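Side-chain contacts in TATA-box-binding protein (Sulfolobus acidocaldarius, PDB 1MP9), which probably binds the TATA-box promoter element near the transcription start site and acts as a general factor in activating archaeal genes: residues G140-M145 with R149-I154; M160-A165 with K173-I178; A125-N130 with L185-P190; D78-A83 with I104-I109. One frame throughout, in Å; residues are numbered along the deposited sequence.

Interaction 1 of 4, residues G140-M145 with R149-I154; sequences GLIYRM and RVVLLI
Tyr143 and Leu152 run alongside each other from neighbouring strands, Leu152 CD1 lying 4.0 Å from Tyr143 CD2 and oblique to the ring. Met145 reaches the same methyl from further along the hairpin. Its CG starts anti to the backbone N (chi1 -175°), and a bend at the last torsion (chi3 -87°) swings CE across to 4.1 Å from Leu152 CD1, while CB and SD run beside Val150 CG2. Helix 168-184 packs on this face: Ala174 touches Met145 and Val150, and Ile178 touches Leu152 and Ile154. The two strands form a beta hairpin in the curved antiparallel sheet of the TBP saddle; their axes approach to 4.7 Å at 161°. Tyr143 and Leu152 are a hydrogen-bonded pair, with Tyr143 N to Leu152 O at 2.9 Å and Leu152 N to Tyr143 O at 2.8 Å, both donors in the carbonyl plane. On the other face, probably the DNA-binding underside of TBP, Ile142 CG1 lies beside Leu153 CD2 (3.7 Å), and Ile142 CG2 meets Val151 CG1 at a slant (3.8 Å). Here a second subunit packs on Ile142, Val151 and Leu153. At the turn end, Arg144 NH2 gives a 3.0 Å bond to a water that Arg149 NE holds weakly. Arg144 NH1 bonds to Met145 O of the second subunit, whose Asp146 forms a salt bridge with Arg149 and a long, weak ion pair with Arg144.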
loop_
_atom_site.group_PDB
_atom_site.type_symbol
_atom_site.label_atom_id
_atom_site.label_comp_id
_atom_site.label_asym_id
_atom_site.label_seq_id
_atom_site.Cartn_x
_atom_site.Cartn_y
_atom_site.Cartn_z
ATOM N N GLY A 140 -8.107 4.547 -4.108
ATOM C CA GLY A 140 -6.958 4.921 -4.908
ATOM C C GLY A 140 -6.271 3.727 -5.544
ATOM O O GLY A 140 -6.765 2.601 -5.436
ATOM N N LEU A 141 -5.156 3.996 -6.224
ATOM C CA LEU A 141 -4.325 2.986 -6.870
ATOM C C LEU A 141 -3.121 2.798 -5.936
ATOM O O LEU A 141 -2.512 3.780 -5.490
ATOM C CB LEU A 141 -3.844 3.491 -8.238
ATOM C CG LEU A 141 -3.009 2.493 -9.085
ATOM C CD1 LEU A 141 -3.234 2.739 -10.566
ATOM C CD2 LEU A 141 -1.548 2.606 -8.762
ATOM N N ILE A 142 -2.783 1.560 -5.619
ATOM C CA ILE A 142 -1.657 1.324 -4.745
ATOM C C ILE A 142 -0.543 0.778 -5.619
ATOM O O ILE A 142 -0.733 -0.178 -6.373
ATOM C CB ILE A 142 -2.015 0.310 -3.618
ATOM C CG1 ILE A 142 -3.157 0.881 -2.777
ATOM C CG2 ILE A 142 -0.778 0.026 -2.732
ATOM C CD1 ILE A 142 -3.673 -0.065 -1.682
ATOM N N TYR A 143 0.617 1.401 -5.512
ATOM C CA TYR A 143 1.769 1.009 -6.310
ATOM C C TYR A 143 2.950 0.671 -5.384
ATOM O O TYR A 143 3.366 1.486 -4.544
ATOM C CB TYR A 143 2.144 2.167 -7.247
ATOM C CG TYR A 143 3.249 1.849 -8.210
ATOM C CD1 TYR A 143 2.982 1.169 -9.393
ATOM C CD2 TYR A 143 4.564 2.205 -7.936
ATOM C CE1 TYR A 143 4.007 0.845 -10.295
ATOM C CE2 TYR A 143 5.604 1.888 -8.823
ATOM C CZ TYR A 143 5.315 1.208 -10.007
ATOM O OH TYR A 143 6.304 0.907 -10.922
ATOM N N ARG A 144 3.445 -0.547 -5.496
ATOM C CA ARG A 144 4.578 -0.988 -4.689
ATOM C C ARG A 144 5.811 -0.746 -5.573
ATOM O O ARG A 144 6.027 -1.441 -6.585
ATOM C CB ARG A 144 4.435 -2.472 -4.352
ATOM C CG ARG A 144 5.560 -2.960 -3.407
ATOM C CD ARG A 144 5.342 -4.400 -2.976
ATOM N NE ARG A 144 6.410 -4.880 -2.078
ATOM C CZ ARG A 144 6.282 -5.849 -1.171
ATOM N NH1 ARG A 144 5.112 -6.476 -0.978
ATOM N NH2 ARG A 144 7.361 -6.226 -0.479
ATOM N N MET A 145 6.597 0.256 -5.202
ATOM C CA MET A 145 7.778 0.655 -5.977
ATOM C C MET A 145 9.017 -0.009 -5.412
ATOM O O MET A 145 9.123 -0.194 -4.194
ATOM C CB MET A 145 7.945 2.178 -5.910
ATOM C CG MET A 145 9.084 2.767 -6.779
ATOM S SD MET A 145 8.951 4.593 -6.865
ATOM C CE MET A 145 7.796 4.723 -8.325
ATOM N N ARG A 149 12.381 1.939 -2.389
ATOM C CA ARG A 149 11.475 0.945 -1.858
ATOM C C ARG A 149 10.338 1.586 -1.041
ATOM O O ARG A 149 10.422 1.703 0.167
ATOM C CB ARG A 149 12.297 -0.026 -1.022
ATOM C CG ARG A 149 11.523 -1.224 -0.573
ATOM C CD ARG A 149 12.462 -2.342 -0.149
ATOM N NE ARG A 149 11.646 -3.463 0.265
ATOM C CZ ARG A 149 11.553 -3.884 1.510
ATOM N NH1 ARG A 149 12.243 -3.277 2.471
ATOM N NH2 ARG A 149 10.739 -4.884 1.794
ATOM N N VAL A 150 9.280 1.997 -1.723
ATOM C CA VAL A 150 8.176 2.683 -1.063
ATOM C C VAL A 150 6.855 2.168 -1.574
ATOM O O VAL A 150 6.783 1.479 -2.594
ATOM C CB VAL A 150 8.221 4.247 -1.342
ATOM C CG1 VAL A 150 9.581 4.834 -0.890
ATOM C CG2 VAL A 150 8.060 4.541 -2.860
ATOM N N VAL A 151 5.795 2.512 -0.872
ATOM C CA VAL A 151 4.471 2.131 -1.329
ATOM C C VAL A 151 3.770 3.467 -1.573
ATOM O O VAL A 151 3.880 4.402 -0.772
ATOM C CB VAL A 151 3.703 1.301 -0.280
ATOM C CG1 VAL A 151 2.230 1.192 -0.694
ATOM C CG2 VAL A 151 4.316 -0.129 -0.167
ATOM N N LEU A 152 3.083 3.564 -2.701
ATOM C CA LEU A 152 2.384 4.783 -3.049
ATOM C C LEU A 152 0.881 4.599 -3.077
ATOM O O LEU A 152 0.405 3.590 -3.568
ATOM C CB LEU A 152 2.782 5.231 -4.447
ATOM C CG LEU A 152 4.263 5.369 -4.784
ATOM C CD1 LEU A 152 4.405 5.832 -6.261
ATOM C CD2 LEU A 152 4.900 6.373 -3.802
ATOM N N LEU A 153 0.142 5.580 -2.556
ATOM C CA LEU A 153 -1.337 5.571 -2.639
ATOM C C LEU A 153 -1.525 6.755 -3.601
ATOM O O LEU A 153 -1.039 7.840 -3.328
ATOM C CB LEU A 153 -1.988 5.875 -1.291
ATOM C CG LEU A 153 -1.568 4.955 -0.149
ATOM C CD1 LEU A 153 -2.338 5.331 1.108
ATOM C CD2 LEU A 153 -1.874 3.496 -0.496
ATOM N N ILE A 154 -2.203 6.547 -4.718
ATOM C CA ILE A 154 -2.377 7.597 -5.741
ATOM C C ILE A 154 -3.862 7.777 -6.012
ATOM O O ILE A 154 -4.556 6.835 -6.391
ATOM C CB ILE A 154 -1.689 7.164 -7.065
ATOM C CG1 ILE A 154 -0.193 6.906 -6.806
ATOM C CG2 ILE A 154 -1.897 8.244 -8.187
ATOM C CD1 ILE A 154 0.448 6.155 -8.013
HETATM O O HOH W 1 9.992 -5.505 -1.839
#

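Interaction 2 of 4, residues M160-A165 with K173-I178; sequences MVITGA and KAVKKI
Ile162 lays its outer branch across Val175: CD1 is 3.7 Å and CG1 3.9 Å from Val175 CG2, the two side chains crossing at about a right angle. This is helix-on-sheet packing within the second repeat of the TBP saddle, strand 159-165 carrying helix 168-184 on one face. The local axes pass 10.0 Å apart at 133°, a separation bridged by side chains. Strand alternation decides who takes part. Met160 and Ile162 send their CB atoms toward the helix, whereas Val161 and Thr163, between and beyond them, pack against Gln137 and Met132 of the second subunit. On the helix, Val175 and Ile178, three residues apart, supply the matching surface. Val175 CG2 is the methyl beside its own backbone N, and it serves both strand residues, since Met160 CE also comes within 4.2 Å of it. Around this pair, Val175 also touches Ala113 of strand 103-114, and Ile178 touches Ile154 of strand 150-154, so the helix bears on more than one strand. The Met160 chain is extended as far as SD and then turns at its last torsion (chi3 69°), carrying the methyl within reach of both helix residues. There it slants over Ile178, with CE 3.8 Å and SD 4.1 Å from Ile178 CG2.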
loop_
_atom_site.group_PDB
_atom_site.type_symbol
_atom_site.label_atom_id
_atom_site.label_comp_id
_atom_site.label_asym_id
_atom_site.label_seq_id
_atom_site.Cartn_x
_atom_site.Cartn_y
_atom_site.Cartn_z
ATOM N N MET A 160 -1.409 12.125 -3.286
ATOM C CA MET A 160 -0.683 10.877 -3.122
ATOM C C MET A 160 -0.179 10.790 -1.716
ATOM O O MET A 160 0.046 11.817 -1.051
ATOM C CB MET A 160 0.587 10.847 -3.982
ATOM C CG MET A 160 0.496 10.576 -5.448
ATOM S SD MET A 160 2.201 10.918 -6.106
ATOM C CE MET A 160 3.134 9.552 -5.380
ATOM N N VAL A 161 0.047 9.557 -1.286
ATOM C CA VAL A 161 0.642 9.316 0.003
ATOM C C VAL A 161 1.883 8.445 -0.318
ATOM O O VAL A 161 1.818 7.503 -1.133
ATOM C CB VAL A 161 -0.297 8.557 0.925
ATOM C CG1 VAL A 161 0.432 8.199 2.235
ATOM C CG2 VAL A 161 -1.525 9.409 1.252
ATOM N N ILE A 162 3.012 8.772 0.282
ATOM C CA ILE A 162 4.224 8.001 0.025
ATOM C C ILE A 162 4.765 7.475 1.351
ATOM O O ILE A 162 5.010 8.262 2.272
ATOM C CB ILE A 162 5.330 8.870 -0.615
ATOM C CG1 ILE A 162 4.837 9.537 -1.906
ATOM C CG2 ILE A 162 6.554 7.999 -0.912
ATOM C CD1 ILE A 162 4.084 10.879 -1.698
ATOM N N THR A 163 4.948 6.163 1.471
ATOM C CA THR A 163 5.481 5.622 2.714
ATOM C C THR A 163 6.594 4.581 2.447
ATOM O O THR A 163 6.623 3.941 1.395
ATOM C CB THR A 163 4.335 4.976 3.586
ATOM O OG1 THR A 163 4.875 4.475 4.809
ATOM C CG2 THR A 163 3.678 3.789 2.847
ATOM N N GLY A 164 7.499 4.407 3.399
ATOM C CA GLY A 164 8.548 3.415 3.208
ATOM C C GLY A 164 9.931 4.028 3.084
ATOM O O GLY A 164 10.921 3.367 3.324
ATOM N N ALA A 165 10.006 5.298 2.719
ATOM C CA ALA A 165 11.296 5.926 2.549
ATOM C C ALA A 165 11.955 6.241 3.877
ATOM O O ALA A 165 11.277 6.466 4.885
ATOM C CB ALA A 165 11.152 7.200 1.741
ATOM N N LYS A 173 12.286 11.414 -5.069
ATOM C CA LYS A 173 12.573 10.618 -6.252
ATOM C C LYS A 173 11.354 9.785 -6.666
ATOM O O LYS A 173 11.005 9.686 -7.850
ATOM C CB LYS A 173 13.714 9.642 -5.996
ATOM C CG LYS A 173 13.939 8.709 -7.187
ATOM C CD LYS A 173 15.156 7.814 -6.966
ATOM C CE LYS A 173 15.340 6.812 -8.123
ATOM N NZ LYS A 173 16.558 5.986 -7.829
ATOM N N ALA A 174 10.701 9.179 -5.691
ATOM C CA ALA A 174 9.537 8.362 -6.012
ATOM C C ALA A 174 8.406 9.194 -6.652
ATOM O O ALA A 174 7.753 8.736 -7.588
ATOM C CB ALA A 174 9.043 7.662 -4.733
ATOM N N VAL A 175 8.178 10.403 -6.149
ATOM C CA VAL A 175 7.100 11.247 -6.683
ATOM C C VAL A 175 7.388 11.624 -8.134
ATOM O O VAL A 175 6.555 11.408 -8.993
ATOM C CB VAL A 175 6.885 12.537 -5.786
ATOM C CG1 VAL A 175 5.877 13.482 -6.439
ATOM C CG2 VAL A 175 6.366 12.114 -4.395
ATOM N N LYS A 176 8.575 12.172 -8.419
ATOM C CA LYS A 176 8.925 12.521 -9.797
ATOM C C LYS A 176 8.875 11.287 -10.700
ATOM O O LYS A 176 8.486 11.384 -11.854
ATOM C CB LYS A 176 10.337 13.146 -9.920
ATOM C CG LYS A 176 10.665 13.463 -11.409
ATOM C CD LYS A 176 12.077 13.974 -11.703
ATOM C CE LYS A 176 12.363 14.042 -13.257
ATOM N NZ LYS A 176 11.296 14.764 -14.006
ATOM N N LYS A 177 9.290 10.134 -10.185
ATOM C CA LYS A 177 9.284 8.922 -10.997
ATOM C C LYS A 177 7.885 8.490 -11.435
ATOM O O LYS A 177 7.660 8.235 -12.613
ATOM C CB LYS A 177 9.953 7.773 -10.229
ATOM C CG LYS A 177 10.281 6.514 -11.060
ATOM C CD LYS A 177 11.236 5.608 -10.239
ATOM C CE LYS A 177 11.288 4.168 -10.765
ATOM N NZ LYS A 177 12.339 3.357 -10.059
ATOM N N ILE A 178 6.934 8.405 -10.509
ATOM C CA ILE A 178 5.611 7.971 -10.899
ATOM C C ILE A 178 4.949 9.018 -11.744
ATOM O O ILE A 178 4.166 8.702 -12.638
ATOM C CB ILE A 178 4.741 7.586 -9.647
ATOM C CG1 ILE A 178 3.497 6.809 -10.086
ATOM C CG2 ILE A 178 4.378 8.792 -8.864
ATOM C CD1 ILE A 178 3.791 5.460 -10.653
#

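Interaction 3 of 4, residues A125-N130 with L185-P190; sequences AFLLEN and LDCVKP
Both methyls of Leu185 approach the carbonyl O of Leu127 from one side, with Leu185 CD1 3.7 Å and Leu185 CD2 4.0 Å from Leu127 O; these are packing contacts of a polar atom with carbon. The contact joins two parts of the TBP fold: the weakly bonded close of helix 121-127, in the second repeat, and the segment that follows helix 168-184. That longer helix finishes in a Schellman motif, in which Asp186 takes a positive phi of 55° and two bonds run back into the last turn. Leu185, just before this reversal, points its CB toward 125-130, and its CD1 touches both of two consecutive leucines, while CD2 meets Leu127. On one of them Leu185 CD1 rests 3.9 Å from Leu127 CB. On the other, Leu128 CD2 approaches Leu185 CD1 to 3.6 Å, the two side chains meeting at a slant. The CB of Leu128 is not aimed at 185-190; it is the far end of its side chain that closes the distance. Leu127, by contrast, faces the partner from CB onward, and with CG beside its backbone N (chi1 -56°) it extends along the turn as far as Cys187. Among partners outside the two segments, Lys123 NZ bonds to Asp186 O, tying the turn to the short helix a second time, and strand 118-119 pairs with strand 188-189. Phe47 of the second subunit packs on Leu127. The outer methyl Leu127 CD1 ends 3.9 Å from Leu185 O and 4.2 Å from Cys187 SG.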
loop_
_atom_site.group_PDB
_atom_site.type_symbol
_atom_site.label_atom_id
_atom_site.label_comp_id
_atom_site.label_asym_id
_atom_site.label_seq_id
_atom_site.Cartn_x
_atom_site.Cartn_y
_atom_site.Cartn_z
ATOM N N ALA A 125 -4.081 1.753 -14.109
ATOM C CA ALA A 125 -4.131 0.418 -13.518
ATOM C C ALA A 125 -3.720 -0.682 -14.488
ATOM O O ALA A 125 -3.156 -1.687 -14.073
ATOM C CB ALA A 125 -5.501 0.121 -12.988
ATOM N N PHE A 126 -4.008 -0.512 -15.771
ATOM C CA PHE A 126 -3.634 -1.540 -16.714
ATOM C C PHE A 126 -2.394 -1.239 -17.540
ATOM O O PHE A 126 -2.006 -2.049 -18.367
ATOM C CB PHE A 126 -4.819 -1.859 -17.611
ATOM C CG PHE A 126 -5.939 -2.531 -16.883
ATOM C CD1 PHE A 126 -7.227 -1.989 -16.904
ATOM C CD2 PHE A 126 -5.689 -3.652 -16.096
ATOM C CE1 PHE A 126 -8.257 -2.552 -16.136
ATOM C CE2 PHE A 126 -6.712 -4.231 -15.311
ATOM C CZ PHE A 126 -7.999 -3.674 -15.331
ATOM N N LEU A 127 -1.767 -0.084 -17.350
ATOM C CA LEU A 127 -0.561 0.199 -18.109
ATOM C C LEU A 127 0.684 0.243 -17.206
ATOM O O LEU A 127 1.820 0.144 -17.684
ATOM C CB LEU A 127 -0.708 1.504 -18.906
ATOM C CG LEU A 127 -1.919 1.593 -19.872
ATOM C CD1 LEU A 127 -1.954 2.994 -20.484
ATOM C CD2 LEU A 127 -1.870 0.520 -20.974
ATOM N N LEU A 128 0.474 0.419 -15.899
ATOM C CA LEU A 128 1.583 0.420 -14.964
ATOM C C LEU A 128 1.718 -1.031 -14.577
ATOM O O LEU A 128 0.851 -1.832 -14.847
ATOM C CB LEU A 128 1.258 1.199 -13.679
ATOM C CG LEU A 128 1.177 2.729 -13.657
ATOM C CD1 LEU A 128 0.607 3.218 -12.312
ATOM C CD2 LEU A 128 2.551 3.288 -13.887
ATOM N N GLU A 129 2.817 -1.365 -13.931
ATOM C CA GLU A 129 3.006 -2.717 -13.435
ATOM C C GLU A 129 2.597 -2.676 -11.961
ATOM O O GLU A 129 2.004 -1.690 -11.495
ATOM C CB GLU A 129 4.479 -3.103 -13.544
ATOM C CG GLU A 129 4.842 -3.819 -14.843
ATOM C CD GLU A 129 4.170 -5.184 -14.951
ATOM O OE1 GLU A 129 2.951 -5.232 -15.227
ATOM O OE2 GLU A 129 4.863 -6.209 -14.745
ATOM N N ASN A 130 2.949 -3.745 -11.250
ATOM C CA ASN A 130 2.728 -3.964 -9.809
ATOM C C ASN A 130 1.781 -3.075 -9.026
ATOM O O ASN A 130 2.199 -2.414 -8.046
ATOM C CB ASN A 130 4.075 -3.977 -9.055
ATOM C CG ASN A 130 5.278 -4.109 -9.976
ATOM O OD1 ASN A 130 6.121 -3.201 -10.055
ATOM N ND2 ASN A 130 5.366 -5.229 -10.677
ATOM N N LEU A 185 2.760 7.286 -19.974
ATOM C CA LEU A 185 1.629 6.425 -20.331
ATOM C C LEU A 185 0.369 7.240 -20.677
ATOM O O LEU A 185 -0.686 6.666 -20.944
ATOM C CB LEU A 185 1.315 5.469 -19.176
ATOM C CG LEU A 185 2.436 4.490 -18.748
ATOM C CD1 LEU A 185 2.076 3.860 -17.405
ATOM C CD2 LEU A 185 2.632 3.392 -19.850
ATOM N N ASP A 186 0.491 8.563 -20.709
ATOM C CA ASP A 186 -0.655 9.425 -21.031
ATOM C C ASP A 186 -1.862 9.158 -20.102
ATOM O O ASP A 186 -3.000 8.949 -20.548
ATOM C CB ASP A 186 -1.076 9.232 -22.489
ATOM C CG ASP A 186 -2.140 10.240 -22.921
ATOM O OD1 ASP A 186 -2.221 11.341 -22.345
ATOM O OD2 ASP A 186 -2.896 9.934 -23.847
ATOM N N CYS A 187 -1.591 9.190 -18.803
ATOM C CA CYS A 187 -2.599 8.941 -17.786
ATOM C C CYS A 187 -2.924 10.155 -16.922
ATOM O O CYS A 187 -3.584 10.014 -15.885
ATOM C CB CYS A 187 -2.124 7.792 -16.886
ATOM S SG CYS A 187 -2.223 6.143 -17.672
ATOM N N VAL A 188 -2.461 11.340 -17.312
ATOM C CA VAL A 188 -2.760 12.521 -16.512
ATOM C C VAL A 188 -3.359 13.626 -17.361
ATOM O O VAL A 188 -3.128 13.697 -18.572
ATOM C CB VAL A 188 -1.520 13.067 -15.763
ATOM C CG1 VAL A 188 -0.954 11.985 -14.795
ATOM C CG2 VAL A 188 -0.462 13.512 -16.742
ATOM N N LYS A 189 -4.182 14.449 -16.725
ATOM C CA LYS A 189 -4.833 15.573 -17.397
ATOM C C LYS A 189 -4.498 16.765 -16.515
ATOM O O LYS A 189 -4.860 16.781 -15.335
ATOM C CB LYS A 189 -6.344 15.360 -17.435
ATOM C CG LYS A 189 -7.090 16.476 -18.155
ATOM C CD LYS A 189 -8.384 15.959 -18.800
ATOM C CE LYS A 189 -9.245 17.126 -19.339
ATOM N NZ LYS A 189 -10.318 16.562 -20.203
ATOM N N PRO A 190 -3.770 17.753 -17.063
ATOM C CA PRO A 190 -3.377 18.949 -16.303
ATOM C C PRO A 190 -4.510 19.988 -16.304
ATOM O O PRO A 190 -4.418 21.035 -16.953
ATOM C CB PRO A 190 -2.122 19.403 -17.032
ATOM C CG PRO A 190 -2.469 19.084 -18.504
ATOM C CD PRO A 190 -3.210 17.757 -18.432
#

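Interaction 4 of 4, residues D78-A83 with I104-I109; sequences DELIKA and IQIQNI
Leu80 makes the close part of this contact, its CD2 methyl resting 3.9 Å from Ile104 CG2 as the two side chains run antiparallel past one another. The first torsion of Leu80 sets CG anti to the backbone N (chi1 174°), and from there CD2 also comes, more loosely, within 4.4 Å of Ile106 CG1. Leu80 is buried, and Ala20 of strand 12-23 and Ala74 pack on it as well. The solvent side is looser. Ile81, an exposed residue one position on, brings only CG1 to 4.5 Å from Ile104 CD1. Helix 77-93 belongs to the first repeat of the TBP saddle, whereas strand 103-114 runs into the second, so the contact straddles the junction between the repeats. The local axes approach no closer than 10.8 Å, at 131°, with leucine and isoleucine side chains bridging between them. Ile106 has its CB directed past the helix, and its outer end leans back toward Leu80. Beyond it the strand makes no further contact with 78-83: a classic bulge sets two residues, Gln107 and Asn108, opposite Val19 of strand 12-23, and Gln107 NE2 makes a weak 3.3 Å bond to Gln105 O.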
loop_
_atom_site.group_PDB
_atom_site.type_symbol
_atom_site.label_atom_id
_atom_site.label_comp_id
_atom_site.label_asym_id
_atom_site.label_seq_id
_atom_site.Cartn_x
_atom_site.Cartn_y
_atom_site.Cartn_z
ATOM N N ASP A 78 15.186 18.661 11.312
ATOM C CA ASP A 78 15.470 19.630 12.370
ATOM C C ASP A 78 14.515 19.458 13.536
ATOM O O ASP A 78 14.921 19.508 14.716
ATOM C CB ASP A 78 15.371 21.061 11.844
ATOM C CG ASP A 78 16.558 21.434 11.015
ATOM O OD1 ASP A 78 17.682 21.082 11.437
ATOM O OD2 ASP A 78 16.383 22.066 9.952
ATOM N N GLU A 79 13.246 19.246 13.205
ATOM C CA GLU A 79 12.233 19.058 14.226
ATOM C C GLU A 79 12.533 17.785 15.025
ATOM O O GLU A 79 12.387 17.753 16.256
ATOM C CB GLU A 79 10.850 18.949 13.586
ATOM C CG GLU A 79 9.735 19.599 14.416
ATOM C CD GLU A 79 8.358 18.982 14.159
ATOM O OE1 GLU A 79 7.893 18.978 12.988
ATOM O OE2 GLU A 79 7.747 18.497 15.143
ATOM N N LEU A 80 12.941 16.737 14.317
ATOM C CA LEU A 80 13.262 15.475 14.948
ATOM C C LEU A 80 14.408 15.650 15.943
ATOM O O LEU A 80 14.320 15.202 17.079
ATOM C CB LEU A 80 13.676 14.449 13.890
ATOM C CG LEU A 80 14.179 13.097 14.406
ATOM C CD1 LEU A 80 13.121 12.443 15.245
ATOM C CD2 LEU A 80 14.544 12.192 13.230
ATOM N N ILE A 81 15.490 16.283 15.491
ATOM C CA ILE A 81 16.656 16.509 16.339
ATOM C C ILE A 81 16.327 17.333 17.563
ATOM O O ILE A 81 16.760 17.005 18.669
ATOM C CB ILE A 81 17.808 17.167 15.528
ATOM C CG1 ILE A 81 18.345 16.146 14.528
ATOM C CG2 ILE A 81 18.943 17.636 16.467
ATOM C CD1 ILE A 81 19.356 16.663 13.568
ATOM N N LYS A 82 15.539 18.390 17.401
ATOM C CA LYS A 82 15.206 19.216 18.556
ATOM C C LYS A 82 14.387 18.420 19.544
ATOM O O LYS A 82 14.563 18.539 20.751
ATOM C CB LYS A 82 14.429 20.465 18.147
ATOM C CG LYS A 82 15.218 21.432 17.276
ATOM C CD LYS A 82 14.397 22.682 16.980
ATOM C CE LYS A 82 14.858 23.350 15.685
ATOM N NZ LYS A 82 14.339 24.751 15.598
ATOM N N ALA A 83 13.472 17.613 19.031
ATOM C CA ALA A 83 12.643 16.790 19.901
ATOM C C ALA A 83 13.484 15.789 20.675
ATOM O O ALA A 83 13.312 15.617 21.874
ATOM C CB ALA A 83 11.592 16.051 19.064
ATOM N N ILE A 104 20.644 8.543 16.028
ATOM C CA ILE A 104 19.265 8.634 15.595
ATOM C C ILE A 104 19.128 7.999 14.227
ATOM O O ILE A 104 19.792 8.431 13.297
ATOM C CB ILE A 104 18.850 10.101 15.471
ATOM C CG1 ILE A 104 18.851 10.770 16.843
ATOM C CG2 ILE A 104 17.494 10.202 14.819
ATOM C CD1 ILE A 104 18.514 12.263 16.768
ATOM N N GLN A 105 18.275 6.993 14.093
ATOM C CA GLN A 105 18.078 6.370 12.796
ATOM C C GLN A 105 16.633 6.497 12.330
ATOM O O GLN A 105 15.690 6.132 13.045
ATOM C CB GLN A 105 18.466 4.882 12.828
ATOM C CG GLN A 105 19.896 4.650 13.286
ATOM C CD GLN A 105 20.359 3.200 13.166
ATOM O OE1 GLN A 105 20.463 2.658 12.062
ATOM N NE2 GLN A 105 20.655 2.572 14.305
ATOM N N ILE A 106 16.448 7.007 11.125
ATOM C CA ILE A 106 15.098 7.115 10.600
ATOM C C ILE A 106 14.599 5.746 10.176
ATOM O O ILE A 106 15.261 5.025 9.412
ATOM C CB ILE A 106 15.017 8.079 9.395
ATOM C CG1 ILE A 106 15.312 9.495 9.874
ATOM C CG2 ILE A 106 13.594 8.019 8.758
ATOM C CD1 ILE A 106 15.233 10.567 8.800
ATOM N N GLN A 107 13.432 5.388 10.691
ATOM C CA GLN A 107 12.792 4.119 10.370
ATOM C C GLN A 107 11.811 4.266 9.221
ATOM O O GLN A 107 11.725 3.390 8.390
ATOM C CB GLN A 107 12.048 3.548 11.587
ATOM C CG GLN A 107 12.969 3.268 12.760
ATOM C CD GLN A 107 14.137 2.412 12.331
ATOM O OE1 GLN A 107 13.946 1.383 11.706
ATOM N NE2 GLN A 107 15.356 2.839 12.649
ATOM N N ASN A 108 11.058 5.356 9.176
ATOM C CA ASN A 108 10.111 5.538 8.076
ATOM C C ASN A 108 9.727 7.002 7.982
ATOM O O ASN A 108 9.717 7.707 8.982
ATOM C CB ASN A 108 8.807 4.732 8.290
ATOM C CG ASN A 108 7.827 4.854 7.095
ATOM O OD1 ASN A 108 6.596 4.957 7.261
ATOM N ND2 ASN A 108 8.362 4.805 5.912
ATOM N N ILE A 109 9.419 7.433 6.766
ATOM C CA ILE A 109 8.976 8.787 6.535
ATOM C C ILE A 109 7.641 8.657 5.823
ATOM O O ILE A 109 7.524 7.880 4.879
ATOM C CB ILE A 109 9.946 9.541 5.624
ATOM C CG1 ILE A 109 11.293 9.719 6.338
ATOM C CG2 ILE A 109 9.337 10.912 5.256
ATOM C CD1 ILE A 109 12.325 10.457 5.501
#

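Interactions 1 and 2 are neighbours in the second repeat, their centres 8 Å apart, joined by a probable hydrogen bond from Val151 N to Thr163 O (2.8 Å). Interaction 3 lies at the outer end of that half of the molecule: Leu128 CD2 lies 4.1 Å from Ile178 CD1 of interaction 2, and Tyr143 CE1 of interaction 1 is 3.4 Å from Glu129 O. Interaction 4 sits at the junction with the first repeat, meeting interaction 2 where Ala165 O is 3.4 Å from Ile109 CB; the nearest atoms of interactions 3 and 4 are about 17 Å apart. Interactions 1, 2 and 4 share one sheet, whose concave face probably receives DNA in this family.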